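Local coordinates for putative uncharacterized protein lp_3323 (Lactobacillus plantarum, PDB 3DC7) that is of unknown function but, as a member of the GDSL-like lipase/acylhydrolase family of the SGNH clan, probably hydrolyses ester bonds, at residues Ala71-Tyr76 with Cys107-Phe112; Gly122-Trp127 with Ala171-Pro176; Pro24-Asp29 with His41-Leu46; Asp161-Ile166 with His177-Arg182; Ala184-Ala189 with Ala195-Asp200. All coordinates share one frame; numbering follows the deposited sequence.

Contact 1 (Ala71-Tyr76 with Cys107-Phe112); sequences AMAVRY and CDMTTF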
# COMPACT_ATOMS: atom_id res chain seq x y z
N ALA A 71 -9.53 23.43 15.00
CA ALA A 71 -8.58 22.32 15.00
C ALA A 71 -9.17 20.95 15.33
O ALA A 71 -9.62 20.72 16.44
CB ALA A 71 -7.44 22.62 15.97
N MSE A 72 -9.13 20.03 14.38
CA MSE A 72 -9.47 18.63 14.67
C MSE A 72 -8.58 18.01 15.76
O MSE A 72 -8.99 17.07 16.46
CB MSE A 72 -9.41 17.78 13.41
CG MSE A 72 -10.52 18.06 12.42
SE MSE A 72 -10.38 16.89 10.83
CE MSE A 72 -10.70 18.27 9.47
N ALA A 73 -7.38 18.53 15.90
CA ALA A 73 -6.46 18.07 16.93
C ALA A 73 -6.91 18.43 18.35
O ALA A 73 -6.34 17.95 19.33
CB ALA A 73 -5.05 18.57 16.67
N VAL A 74 -7.95 19.27 18.46
CA VAL A 74 -8.65 19.46 19.73
C VAL A 74 -10.09 18.92 19.68
O VAL A 74 -10.56 18.31 20.63
CB VAL A 74 -8.60 20.94 20.26
CG1 VAL A 74 -9.05 21.93 19.24
CG2 VAL A 74 -9.45 21.08 21.53
N ARG A 75 -10.77 19.11 18.55
CA ARG A 75 -12.18 18.71 18.44
C ARG A 75 -12.43 17.21 18.61
O ARG A 75 -13.56 16.80 18.91
CB ARG A 75 -12.78 19.19 17.13
CG ARG A 75 -12.97 20.67 17.06
CD ARG A 75 -13.93 21.06 15.94
NE ARG A 75 -13.51 20.60 14.61
CZ ARG A 75 -14.05 19.58 13.96
NH1 ARG A 75 -15.03 18.89 14.52
NH2 ARG A 75 -13.62 19.25 12.75
N TYR A 76 -11.40 16.39 18.41
CA TYR A 76 -11.51 14.94 18.57
C TYR A 76 -12.02 14.54 19.96
O TYR A 76 -12.55 13.44 20.14
CB TYR A 76 -10.15 14.27 18.33
CG TYR A 76 -9.22 14.29 19.53
CD1 TYR A 76 -8.28 15.30 19.68
CD2 TYR A 76 -9.29 13.30 20.51
CE1 TYR A 76 -7.41 15.32 20.78
CE2 TYR A 76 -8.44 13.31 21.61
CZ TYR A 76 -7.50 14.32 21.74
OH TYR A 76 -6.66 14.34 22.84
N CYS A 107 5.70 18.57 17.51
CA CYS A 107 4.70 18.02 18.42
C CYS A 107 3.68 19.02 18.96
O CYS A 107 2.99 18.75 19.96
CB CYS A 107 5.35 17.22 19.56
SG CYS A 107 6.70 18.04 20.36
N ASP A 108 3.56 20.16 18.29
CA ASP A 108 2.46 21.05 18.60
C ASP A 108 1.61 21.47 17.39
O ASP A 108 2.06 21.39 16.24
CB ASP A 108 2.91 22.24 19.48
CG ASP A 108 3.35 23.46 18.68
OD1 ASP A 108 3.11 23.54 17.45
OD2 ASP A 108 3.92 24.37 19.31
N MSE A 109 0.40 21.91 17.69
CA MSE A 109 -0.67 22.13 16.75
C MSE A 109 -0.45 23.29 15.79
O MSE A 109 -1.26 23.52 14.89
CB MSE A 109 -1.92 22.42 17.55
CG MSE A 109 -3.16 21.86 16.97
SE MSE A 109 -4.49 22.03 18.34
CE MSE A 109 -3.73 20.87 19.71
N THR A 110 0.63 24.03 16.01
CA THR A 110 1.06 25.12 15.16
C THR A 110 1.36 24.66 13.72
O THR A 110 1.19 25.42 12.77
CB THR A 110 2.25 25.88 15.84
OG1 THR A 110 1.81 27.18 16.24
CG2 THR A 110 3.47 26.00 14.94
N THR A 111 1.79 23.40 13.59
CA THR A 111 2.11 22.86 12.27
C THR A 111 1.27 21.63 11.99
O THR A 111 0.70 21.03 12.91
CB THR A 111 3.62 22.50 12.14
OG1 THR A 111 3.98 21.50 13.09
CG2 THR A 111 4.51 23.74 12.32
N PHE A 112 1.18 21.26 10.72
CA PHE A 112 0.40 20.10 10.31
C PHE A 112 0.93 18.81 10.93
O PHE A 112 0.16 17.98 11.40
CB PHE A 112 0.40 19.98 8.78
CG PHE A 112 -0.57 18.96 8.25
CD1 PHE A 112 -1.93 19.07 8.51
CD2 PHE A 112 -0.12 17.91 7.47
CE1 PHE A 112 -2.83 18.14 8.00
CE2 PHE A 112 -1.02 16.97 6.96
CZ PHE A 112 -2.37 17.09 7.23
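Met109, present as selenomethionine, meets the helical turn at Ala71 and Ala73 through apolar contacts alone. Its SE atom lies 3.8 Å from CB of Ala71, and its CG lies 3.8 Å from CB of Ala73. The chain is extended as far as SE and then bends (chi3 -63°), which carries CE alongside Ala73, 3.9 Å from that residue's carbonyl O. One unbranched side chain is thus draped over two methyl groups two residues apart.

Polar bonds act within each segment and fix the backbones that carry these groups. Ala71, at the N-cap position of helix 72-75, offers its carbonyl O to both Val74 N (3.0 Å) and Arg75 N (2.9 Å). In the other segment, Asp108 to Thr111 form a type I turn, and an Asx turn places Thr110 N 2.9 Å from Asp108 OD1, 47° above the carboxylate plane. Thr111 OG1 then caps helix 112-126 through Gly114 N.

Ala115 and Met118 of helix 112-126 also pack on Met109. The contact therefore joins the short helix 72-75 to the loop that leads into helix 112-126. The side-chain contact is dispersive and undirected; backbone bonds of Met109 with Ser67 and of Ala73 with Ile65 help position the segments.

Contact 2 (Gly122-Trp127 with Ala171-Pro176); sequences GLQTNW and ADYGVP
The carboxamide of Gln124 and the ring of Tyr173 are the flat groups that meet here. CG of Gln124 approaches the ring obliquely, 4.3 Å from Tyr173 CD2, while the carbonyl O of Tyr173 lies 16° out of the Gln124 amide plane. The indole of Trp127 stays within its own segment, with Asn126 CB over one face and Leu123 CA at its edge.

The directed link is Gln124 NE2 to Tyr173 O, 2.8 Å long and moderately bent at 138°. A bend in the Gln124 chain (chi2 -63°) turns the amide across to that carbonyl. CG2 of Val175 sits 3.9 Å from the same NE2 and adds an apolar flank. The other amide atom, OE1, accepts from Lys132 NZ; a donor bond on one side and an acceptor bond on the other probably fix which way the amide is turned.

Tyr173 lies in the last turn of helix 159-173, where Gly174, at positive phi, leaves helical angles in a Schellman motif, its N 3.2 Å from Ala171 O. An alanine in place of Gln124 would probably leave Tyr173 O without this donor and Lys132 without an acceptor.

Gln124 also packs on Gln193 of the second subunit. The contact joins the C-terminal ends of helices 112-126 and 159-173 beside that interface: a carbonyl from a final helical turn, probably electron-rich, is met by a neutral amide donor.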
# COMPACT_ATOMS: atom_id res chain seq x y z
N GLY A 122 -3.95 11.47 21.08
CA GLY A 122 -5.27 11.57 21.70
C GLY A 122 -6.16 10.37 21.43
O GLY A 122 -6.77 9.82 22.36
N LEU A 123 -6.23 9.96 20.17
CA LEU A 123 -7.12 8.88 19.76
C LEU A 123 -6.71 7.53 20.34
O LEU A 123 -7.57 6.74 20.75
CB LEU A 123 -7.19 8.79 18.23
CG LEU A 123 -7.88 9.92 17.47
CD1 LEU A 123 -7.57 9.86 15.99
CD2 LEU A 123 -9.38 9.90 17.71
N GLN A 124 -5.41 7.26 20.35
CA GLN A 124 -4.87 5.97 20.77
C GLN A 124 -4.88 5.85 22.29
O GLN A 124 -5.00 4.75 22.82
CB GLN A 124 -3.44 5.76 20.25
CG GLN A 124 -3.29 5.63 18.73
CD GLN A 124 -4.02 4.41 18.16
OE1 GLN A 124 -5.22 4.26 18.34
NE2 GLN A 124 -3.28 3.56 17.44
N THR A 125 -4.75 6.99 22.97
CA THR A 125 -4.79 7.05 24.42
C THR A 125 -6.20 6.83 24.91
O THR A 125 -6.41 6.03 25.82
CB THR A 125 -4.26 8.40 24.93
OG1 THR A 125 -2.91 8.57 24.46
CG2 THR A 125 -4.27 8.46 26.44
N ASN A 126 -7.17 7.49 24.28
CA ASN A 126 -8.54 7.48 24.81
C ASN A 126 -9.49 6.42 24.24
O ASN A 126 -10.48 6.09 24.87
CB ASN A 126 -9.16 8.87 24.75
CG ASN A 126 -8.40 9.87 25.61
OD1 ASN A 126 -8.50 9.83 26.84
ND2 ASN A 126 -7.62 10.74 24.97
N TRP A 127 -9.18 5.91 23.05
CA TRP A 127 -9.94 4.79 22.46
C TRP A 127 -8.96 3.69 21.99
O TRP A 127 -8.87 3.40 20.80
CB TRP A 127 -10.79 5.28 21.30
CG TRP A 127 -11.84 6.30 21.67
CD1 TRP A 127 -13.13 6.05 22.05
CD2 TRP A 127 -11.69 7.72 21.68
NE1 TRP A 127 -13.79 7.23 22.29
CE2 TRP A 127 -12.93 8.27 22.07
CE3 TRP A 127 -10.62 8.59 21.39
CZ2 TRP A 127 -13.13 9.65 22.19
CZ3 TRP A 127 -10.83 9.95 21.50
CH2 TRP A 127 -12.07 10.47 21.91
N ALA A 171 1.47 6.05 10.21
CA ALA A 171 2.33 4.89 10.32
C ALA A 171 2.90 4.72 11.71
O ALA A 171 2.88 3.61 12.26
CB ALA A 171 3.45 4.96 9.30
N ASP A 172 3.39 5.81 12.30
CA ASP A 172 3.98 5.79 13.64
C ASP A 172 3.01 5.42 14.77
O ASP A 172 3.43 5.08 15.88
CB ASP A 172 4.62 7.13 13.94
CG ASP A 172 5.90 7.34 13.17
OD1 ASP A 172 6.54 6.36 12.73
OD2 ASP A 172 6.27 8.52 13.00
N TYR A 173 1.71 5.47 14.50
CA TYR A 173 0.72 5.15 15.51
C TYR A 173 -0.06 3.91 15.16
O TYR A 173 -0.94 3.49 15.91
CB TYR A 173 -0.20 6.36 15.73
CG TYR A 173 0.51 7.48 16.42
CD1 TYR A 173 1.33 8.37 15.70
CD2 TYR A 173 0.41 7.64 17.80
CE1 TYR A 173 2.02 9.40 16.34
CE2 TYR A 173 1.09 8.66 18.44
CZ TYR A 173 1.89 9.54 17.71
OH TYR A 173 2.54 10.54 18.36
N GLY A 174 0.29 3.31 14.03
CA GLY A 174 -0.33 2.08 13.56
C GLY A 174 -1.70 2.25 12.96
O GLY A 174 -2.42 1.27 12.77
N VAL A 175 -2.06 3.49 12.64
CA VAL A 175 -3.39 3.80 12.15
C VAL A 175 -3.48 3.65 10.63
O VAL A 175 -2.82 4.37 9.91
CB VAL A 175 -3.83 5.25 12.53
CG1 VAL A 175 -5.20 5.57 11.92
CG2 VAL A 175 -3.86 5.40 14.03
N PRO A 176 -4.34 2.72 10.15
CA PRO A 176 -4.50 2.55 8.70
C PRO A 176 -4.83 3.87 7.99
O PRO A 176 -5.48 4.76 8.56
CB PRO A 176 -5.67 1.57 8.59
CG PRO A 176 -5.59 0.77 9.87
CD PRO A 176 -5.20 1.80 10.91

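Contact 3 (Pro24-Asp29 with His41-Leu46); sequences PAWLGD and HYHDIL
Leu46 N donates to Tyr42 O at 3.0 Å, the shortest sound polar bond within the two segments, and this helical bond spaces two side chains that both reach Trp26. The contact across to the strand is aromatic. CB of His43 stands over the indole face, 3.6 Å from the centroid of the five-membered ring and 15° off its normal, a CH-pi contact. Tyr42 turns its edge to the six-membered ring in an offset edge-to-face pair, planes at 81°, with CE1 of Tyr42 3.6 Å from Trp26 CE3. CD1 of Leu46 completes the grip, 4.0 Å from Trp26 CH2.

A chi1 near +60° in both Tyr42 and His43 sets the ring back over its own backbone. The helix backbone places CB of His43 over the indole; chi1 decides only where the imidazole goes, obliquely past it.

Polar ends are held from outside the pair: Trp26 NE1 by Ser55 OG, and both Tyr42 OH and His43 NE2 by Thr32, through its OG1 and its O.

Strand 24-28 and helix 42-50 begin a beta-alpha-beta unit, and their segments run antiparallel, axes 10.7 Å apart. Gly28 and Asp29 start the Gly-Asp-Ser signature that in GDSL relatives carries the nucleophilic serine. Ring faces and edges thus join sheet to helix; hydrogen bonds hold the polar ends, while packing against Trp26 limits the Tyr42 ring.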
# COMPACT_ATOMS: atom_id res chain seq x y z
N PRO A 24 -20.53 4.52 14.62
CA PRO A 24 -19.38 5.21 14.03
C PRO A 24 -19.33 6.68 14.42
O PRO A 24 -20.38 7.29 14.67
CB PRO A 24 -19.62 5.08 12.53
CG PRO A 24 -21.12 4.98 12.40
CD PRO A 24 -21.55 4.19 13.61
N ALA A 25 -18.13 7.24 14.46
CA ALA A 25 -17.96 8.67 14.66
C ALA A 25 -17.11 9.22 13.52
O ALA A 25 -16.05 8.68 13.21
CB ALA A 25 -17.31 8.94 16.00
N TRP A 26 -17.57 10.30 12.92
CA TRP A 26 -16.97 10.85 11.71
C TRP A 26 -16.41 12.24 11.98
O TRP A 26 -17.17 13.20 12.12
CB TRP A 26 -18.03 10.90 10.60
CG TRP A 26 -18.74 9.57 10.40
CD1 TRP A 26 -19.93 9.19 10.94
CD2 TRP A 26 -18.31 8.47 9.58
NE1 TRP A 26 -20.27 7.92 10.52
CE2 TRP A 26 -19.29 7.46 9.68
CE3 TRP A 26 -17.18 8.25 8.77
CZ2 TRP A 26 -19.18 6.23 9.01
CZ3 TRP A 26 -17.08 7.02 8.09
CH2 TRP A 26 -18.07 6.03 8.22
N LEU A 27 -15.09 12.34 12.07
CA LEU A 27 -14.43 13.61 12.34
C LEU A 27 -13.86 14.18 11.05
O LEU A 27 -13.05 13.52 10.40
CB LEU A 27 -13.33 13.43 13.39
CG LEU A 27 -12.49 14.63 13.82
CD1 LEU A 27 -13.32 15.69 14.54
CD2 LEU A 27 -11.30 14.18 14.69
N GLY A 28 -14.27 15.38 10.67
CA GLY A 28 -13.79 15.98 9.43
C GLY A 28 -14.18 17.42 9.15
O GLY A 28 -14.48 18.18 10.05
N ASP A 29 -14.14 17.78 7.87
CA ASP A 29 -14.44 19.13 7.42
C ASP A 29 -15.80 19.16 6.71
O ASP A 29 -16.72 18.46 7.13
CB ASP A 29 -13.29 19.68 6.56
CG ASP A 29 -12.76 18.67 5.52
OD1 ASP A 29 -13.57 18.09 4.76
OD2 ASP A 29 -11.52 18.46 5.47
N HIS A 41 -23.95 12.32 1.76
CA HIS A 41 -22.52 12.16 2.01
C HIS A 41 -22.12 10.68 2.09
O HIS A 41 -22.97 9.81 2.23
CB HIS A 41 -22.12 12.88 3.30
CG HIS A 41 -22.20 14.37 3.21
ND1 HIS A 41 -23.38 15.07 3.32
CD2 HIS A 41 -21.23 15.30 3.02
CE1 HIS A 41 -23.14 16.36 3.20
NE2 HIS A 41 -21.84 16.53 3.02
N TYR A 42 -20.83 10.41 2.01
CA TYR A 42 -20.34 9.03 2.08
C TYR A 42 -20.81 8.33 3.37
O TYR A 42 -21.20 7.16 3.33
CB TYR A 42 -18.81 8.98 1.95
CG TYR A 42 -18.11 9.59 3.14
CD1 TYR A 42 -17.72 8.80 4.23
CD2 TYR A 42 -17.87 10.96 3.19
CE1 TYR A 42 -17.11 9.37 5.35
CE2 TYR A 42 -17.25 11.54 4.30
CZ TYR A 42 -16.87 10.74 5.38
OH TYR A 42 -16.26 11.31 6.46
N HIS A 43 -20.80 9.05 4.49
CA HIS A 43 -21.17 8.44 5.76
C HIS A 43 -22.69 8.21 5.87
O HIS A 43 -23.12 7.35 6.63
CB HIS A 43 -20.63 9.24 6.94
CG HIS A 43 -21.04 10.67 6.94
ND1 HIS A 43 -22.20 11.11 7.55
CD2 HIS A 43 -20.46 11.77 6.40
CE1 HIS A 43 -22.31 12.41 7.38
NE2 HIS A 43 -21.27 12.84 6.68
N ASP A 44 -23.48 8.95 5.10
CA ASP A 44 -24.93 8.75 5.06
C ASP A 44 -25.25 7.46 4.32
O ASP A 44 -26.12 6.68 4.74
CB ASP A 44 -25.62 9.94 4.39
CG ASP A 44 -25.60 11.19 5.25
OD1 ASP A 44 -25.71 11.08 6.49
OD2 ASP A 44 -25.47 12.31 4.69
N ILE A 45 -24.53 7.23 3.23
CA ILE A 45 -24.57 5.95 2.51
C ILE A 45 -24.18 4.78 3.42
O ILE A 45 -24.93 3.82 3.55
CB ILE A 45 -23.70 5.98 1.22
CG1 ILE A 45 -24.26 7.03 0.25
CG2 ILE A 45 -23.67 4.59 0.54
CD1 ILE A 45 -23.24 7.60 -0.71
N LEU A 46 -23.02 4.88 4.07
CA LEU A 46 -22.55 3.80 4.92
C LEU A 46 -23.40 3.58 6.16
O LEU A 46 -23.64 2.44 6.54
CB LEU A 46 -21.08 4.00 5.32
CG LEU A 46 -20.10 3.99 4.16
CD1 LEU A 46 -18.83 4.63 4.59
CD2 LEU A 46 -19.86 2.59 3.64

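Contact 4 (Asp161-Ile166 with His177-Arg182); sequences DYEAAI and HLSLYR
Glu163 reaches Ser179 by a folded side chain: CG stands opposite the backbone N (chi1 165°), and a bend at chi2 of 69° swings the carboxylate toward strand 177-179. There OE2 accepts from Ser179 OG at 2.6 Å, met from 52° above the carboxylate plane. Ser179 also holds its OG opposite the backbone N, and from that position OG accepts in turn from Arg182 N at 3.0 Å, the N-cap bond of helix 180-183. Donor to the glutamate and acceptor from the helix, this hydroxyl is gripped by two bonds.

The His177 ring lies beside the same carboxylate, its CE1 3.2 Å from Glu163 OE2, which sits at the ring edge. CG2 of Ile166 covers one face, 3.9 Å from the ring centroid, and Ser179 N lies over the opposite face. CB of Tyr181 approaches OE1 of Glu163 at 3.7 Å. Ser136 OG is the second-shell partner, bonded to both Glu163 OE1 and His177 NE2, while Tyr181 OH reaches Asp172 of the third subunit.

Strand 132-136, helix 159-173 and strand 177-179 make a beta-alpha-beta crossover, and this contact pins the helix to strand 177-179, the outermost on that side within this chain. A sulfate, probably from the crystallisation liquor, lies about 3 Å from the His177 side chain. The buried carboxylate, held by two hydroxyls, would probably favour a positive charge on the imidazole, whose CE1 faces OE2.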
# COMPACT_ATOMS: atom_id res chain seq x y z
N ASP A 161 2.51 17.02 -0.31
CA ASP A 161 3.38 17.17 0.88
C ASP A 161 2.60 16.93 2.17
O ASP A 161 3.12 16.34 3.12
CB ASP A 161 4.03 18.55 0.92
CG ASP A 161 5.04 18.73 -0.18
OD1 ASP A 161 5.81 17.78 -0.43
OD2 ASP A 161 5.07 19.81 -0.81
N TYR A 162 1.33 17.37 2.19
CA TYR A 162 0.43 17.12 3.32
C TYR A 162 -0.03 15.66 3.34
O TYR A 162 -0.05 15.02 4.38
CB TYR A 162 -0.78 18.05 3.24
CG TYR A 162 -0.42 19.50 3.47
CD1 TYR A 162 0.21 20.26 2.47
CD2 TYR A 162 -0.72 20.13 4.67
CE1 TYR A 162 0.53 21.58 2.69
CE2 TYR A 162 -0.40 21.46 4.88
CZ TYR A 162 0.22 22.17 3.89
OH TYR A 162 0.54 23.48 4.09
N GLU A 163 -0.39 15.17 2.18
CA GLU A 163 -0.70 13.76 1.98
C GLU A 163 0.43 12.83 2.48
O GLU A 163 0.15 11.84 3.15
CB GLU A 163 -1.03 13.54 0.49
CG GLU A 163 -1.04 12.09 0.02
CD GLU A 163 -2.20 11.31 0.60
OE1 GLU A 163 -3.18 11.95 1.06
OE2 GLU A 163 -2.13 10.06 0.59
N ALA A 164 1.69 13.17 2.22
CA ALA A 164 2.83 12.40 2.73
C ALA A 164 3.00 12.49 4.26
O ALA A 164 3.36 11.50 4.91
CB ALA A 164 4.13 12.82 2.04
N ALA A 165 2.72 13.67 4.82
CA ALA A 165 2.73 13.88 6.27
C ALA A 165 1.73 12.94 6.97
O ALA A 165 2.08 12.26 7.95
CB ALA A 165 2.43 15.36 6.61
N ILE A 166 0.50 12.88 6.47
CA ILE A 166 -0.51 11.93 6.95
C ILE A 166 -0.03 10.47 6.87
O ILE A 166 -0.13 9.71 7.85
CB ILE A 166 -1.86 12.14 6.22
CG1 ILE A 166 -2.45 13.51 6.58
CG2 ILE A 166 -2.85 11.06 6.61
CD1 ILE A 166 -3.52 14.01 5.62
N HIS A 177 -4.33 4.00 6.77
CA HIS A 177 -4.51 5.24 6.03
C HIS A 177 -5.10 4.93 4.68
O HIS A 177 -4.48 4.26 3.88
CB HIS A 177 -3.17 5.99 5.89
CG HIS A 177 -3.22 7.15 4.93
ND1 HIS A 177 -2.21 7.41 4.03
CD2 HIS A 177 -4.16 8.10 4.73
CE1 HIS A 177 -2.53 8.48 3.32
NE2 HIS A 177 -3.71 8.92 3.72
N LEU A 178 -6.32 5.42 4.45
CA LEU A 178 -6.96 5.33 3.14
C LEU A 178 -6.74 6.62 2.36
O LEU A 178 -7.28 7.68 2.71
CB LEU A 178 -8.46 5.07 3.31
CG LEU A 178 -9.39 5.17 2.09
CD1 LEU A 178 -8.93 4.31 0.92
CD2 LEU A 178 -10.80 4.77 2.49
N SER A 179 -5.95 6.54 1.29
CA SER A 179 -5.61 7.72 0.51
C SER A 179 -6.51 7.85 -0.71
O SER A 179 -6.27 7.19 -1.73
CB SER A 179 -4.16 7.66 0.06
OG SER A 179 -3.89 8.71 -0.85
N LEU A 180 -7.56 8.67 -0.61
CA LEU A 180 -8.41 8.94 -1.79
C LEU A 180 -7.60 9.67 -2.85
O LEU A 180 -7.85 9.56 -4.05
CB LEU A 180 -9.64 9.78 -1.43
CG LEU A 180 -10.60 9.22 -0.39
CD1 LEU A 180 -11.74 10.19 -0.21
CD2 LEU A 180 -11.13 7.84 -0.82
N TYR A 181 -6.61 10.42 -2.38
CA TYR A 181 -5.63 11.06 -3.24
C TYR A 181 -5.03 10.06 -4.27
O TYR A 181 -5.11 10.32 -5.47
CB TYR A 181 -4.53 11.71 -2.38
CG TYR A 181 -3.60 12.61 -3.16
CD1 TYR A 181 -2.47 12.10 -3.80
CD2 TYR A 181 -3.86 13.98 -3.27
CE1 TYR A 181 -1.62 12.93 -4.54
CE2 TYR A 181 -3.02 14.81 -3.99
CZ TYR A 181 -1.90 14.28 -4.62
OH TYR A 181 -1.05 15.10 -5.34
N ARG A 182 -4.48 8.94 -3.78
CA ARG A 182 -3.81 7.92 -4.61
C ARG A 182 -4.72 6.95 -5.35
O ARG A 182 -4.34 6.43 -6.41
CB ARG A 182 -2.89 7.03 -3.76
CG ARG A 182 -1.73 7.72 -3.11
CD ARG A 182 -0.55 6.76 -2.96
NE ARG A 182 0.68 7.51 -2.72
CZ ARG A 182 1.90 7.14 -3.12
NH1 ARG A 182 2.07 6.02 -3.81
NH2 ARG A 182 2.94 7.92 -2.84

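Contact 5 (Ala184-Ala189 with Ala195-Asp200); sequences AGMTFA and AIYSVD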
# COMPACT_ATOMS: atom_id res chain seq x y z
N ALA A 184 -8.65 6.87 -5.35
CA ALA A 184 -10.08 7.14 -5.57
C ALA A 184 -10.55 6.91 -7.01
O ALA A 184 -11.74 6.68 -7.26
CB ALA A 184 -10.42 8.56 -5.15
N GLY A 185 -9.61 7.00 -7.96
CA GLY A 185 -9.88 6.79 -9.36
C GLY A 185 -10.04 8.08 -10.15
O GLY A 185 -10.29 8.04 -11.35
N MSE A 186 -9.89 9.22 -9.48
CA MSE A 186 -10.18 10.54 -10.06
C MSE A 186 -9.33 11.65 -9.43
O MSE A 186 -8.80 11.49 -8.33
CB MSE A 186 -11.66 10.89 -9.87
CG MSE A 186 -12.08 11.10 -8.42
SE MSE A 186 -14.00 10.88 -8.06
CE MSE A 186 -14.29 9.19 -9.02
N THR A 187 -9.21 12.75 -10.16
CA THR A 187 -8.60 13.98 -9.65
C THR A 187 -9.45 15.16 -10.09
O THR A 187 -9.86 15.23 -11.25
CB THR A 187 -7.12 14.12 -10.10
OG1 THR A 187 -6.65 15.46 -9.86
CG2 THR A 187 -6.94 13.80 -11.59
N PHE A 188 -9.73 16.09 -9.18
CA PHE A 188 -10.49 17.30 -9.54
C PHE A 188 -9.68 18.33 -10.33
O PHE A 188 -10.23 19.31 -10.84
CB PHE A 188 -11.16 17.94 -8.31
CG PHE A 188 -12.15 17.03 -7.61
CD1 PHE A 188 -12.72 15.94 -8.27
CD2 PHE A 188 -12.52 17.27 -6.30
CE1 PHE A 188 -13.62 15.10 -7.62
CE2 PHE A 188 -13.44 16.45 -5.65
CZ PHE A 188 -13.98 15.35 -6.31
N ALA A 189 -8.37 18.10 -10.44
CA ALA A 189 -7.49 18.90 -11.31
C ALA A 189 -7.72 18.65 -12.81
O ALA A 189 -7.15 19.35 -13.66
CB ALA A 189 -6.05 18.66 -10.94
N ALA A 195 -16.05 18.11 -13.34
CA ALA A 195 -17.43 18.34 -13.82
C ALA A 195 -18.40 17.22 -13.41
O ALA A 195 -19.57 17.48 -13.13
CB ALA A 195 -17.43 18.48 -15.33
N ILE A 196 -17.90 15.99 -13.33
CA ILE A 196 -18.76 14.84 -13.05
C ILE A 196 -18.89 14.55 -11.56
O ILE A 196 -19.97 14.18 -11.08
CB ILE A 196 -18.28 13.57 -13.82
CG1 ILE A 196 -18.46 13.79 -15.32
CG2 ILE A 196 -19.04 12.33 -13.37
CD1 ILE A 196 -18.08 12.58 -16.18
N TYR A 197 -17.78 14.71 -10.83
CA TYR A 197 -17.69 14.23 -9.44
C TYR A 197 -17.56 15.29 -8.36
O TYR A 197 -17.60 14.97 -7.17
CB TYR A 197 -16.52 13.25 -9.30
CG TYR A 197 -16.70 12.00 -10.11
CD1 TYR A 197 -17.73 11.10 -9.81
CD2 TYR A 197 -15.85 11.71 -11.18
CE1 TYR A 197 -17.90 9.93 -10.55
CE2 TYR A 197 -16.01 10.55 -11.91
CZ TYR A 197 -17.04 9.66 -11.59
OH TYR A 197 -17.22 8.51 -12.33
N SER A 198 -17.39 16.55 -8.76
CA SER A 198 -17.20 17.62 -7.81
C SER A 198 -18.18 18.74 -8.07
O SER A 198 -18.68 18.91 -9.18
CB SER A 198 -15.77 18.18 -7.87
OG SER A 198 -15.67 19.17 -8.88
N VAL A 199 -18.44 19.52 -7.03
CA VAL A 199 -19.24 20.74 -7.15
C VAL A 199 -18.40 21.89 -7.76
O VAL A 199 -18.91 22.66 -8.58
CB VAL A 199 -19.85 21.16 -5.76
CG1 VAL A 199 -20.67 22.46 -5.87
CG2 VAL A 199 -20.72 20.05 -5.20
N ASP A 200 -17.12 21.97 -7.41
CA ASP A 200 -16.34 23.20 -7.57
C ASP A 200 -14.83 22.95 -7.63
O ASP A 200 -14.03 23.87 -7.35
CB ASP A 200 -16.65 24.12 -6.37
CG ASP A 200 -16.45 23.40 -5.04
OD1 ASP A 200 -15.76 22.36 -5.02
OD2 ASP A 200 -16.98 23.87 -4.02
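A Met-aromatic contact ties the loop after helix 180-183 to the C-terminal end of helix 191-197. Selenomethionine Met186 lies over Tyr197, with SE 4.0 Å from the ring centroid. CE is more central, 3.6 Å from that centroid and only 9° off the normal, so the methyl makes a CH-pi contact as well. The chain gets there from a chi1 of 66° followed by a bend at chi3. Ile196 CG2 covers the opposite face, so the phenol ring is sandwiched.

Phe188 repeats the theme in reverse: its face receives CB of Ser198, 3.5 Å from the ring centroid and 4° off the normal. Its CE1 also lies 3.8 Å from Tyr197 CB. Within the loop, an ST turn links Thr187 OG1 with Ala189 N at 3.2 Å.

An alanine in place of Tyr197 would probably open a gap between Met186 and Ile196 and leave the selenomethionine tail free to turn.

While CB of Ser198 covers the Phe188 ring, its OG is bonded to Ala194 O and Thr201 N. Asp200, next but one, accepts from the backbone N atoms of Leu202 and His203; an Asp-x-x-His sequence here is consistent with the motif that supplies the catalytic pair in GDSL relatives. The packing between the loop and the helix end is weakly polar, built from C-H groups and selenium on ring faces.

Along the chain contact 3 comes first, then contact 1; contacts 2 and 4 follow with alternating segments, and contact 5 closes the series. Contacts 3 and 4 both reach the five-stranded parallel sheet, on opposite sides of the chain's centre with their own centres 18 Å apart. Contacts 2 and 4 share helix 159-173. Contact 1 touches contact 2 through Tyr76, contact 3 through Arg75 and Gly28 (a weak hydrogen bond), and contact 4 through Phe112. Contact 5 adjoins contact 4 in sequence, centres 17 Å apart, but stands about 30 Å from contact 2. Contact 2 faces the second subunit and contacts 4 and 5 the third, so these parts of the chain also lie at subunit interfaces.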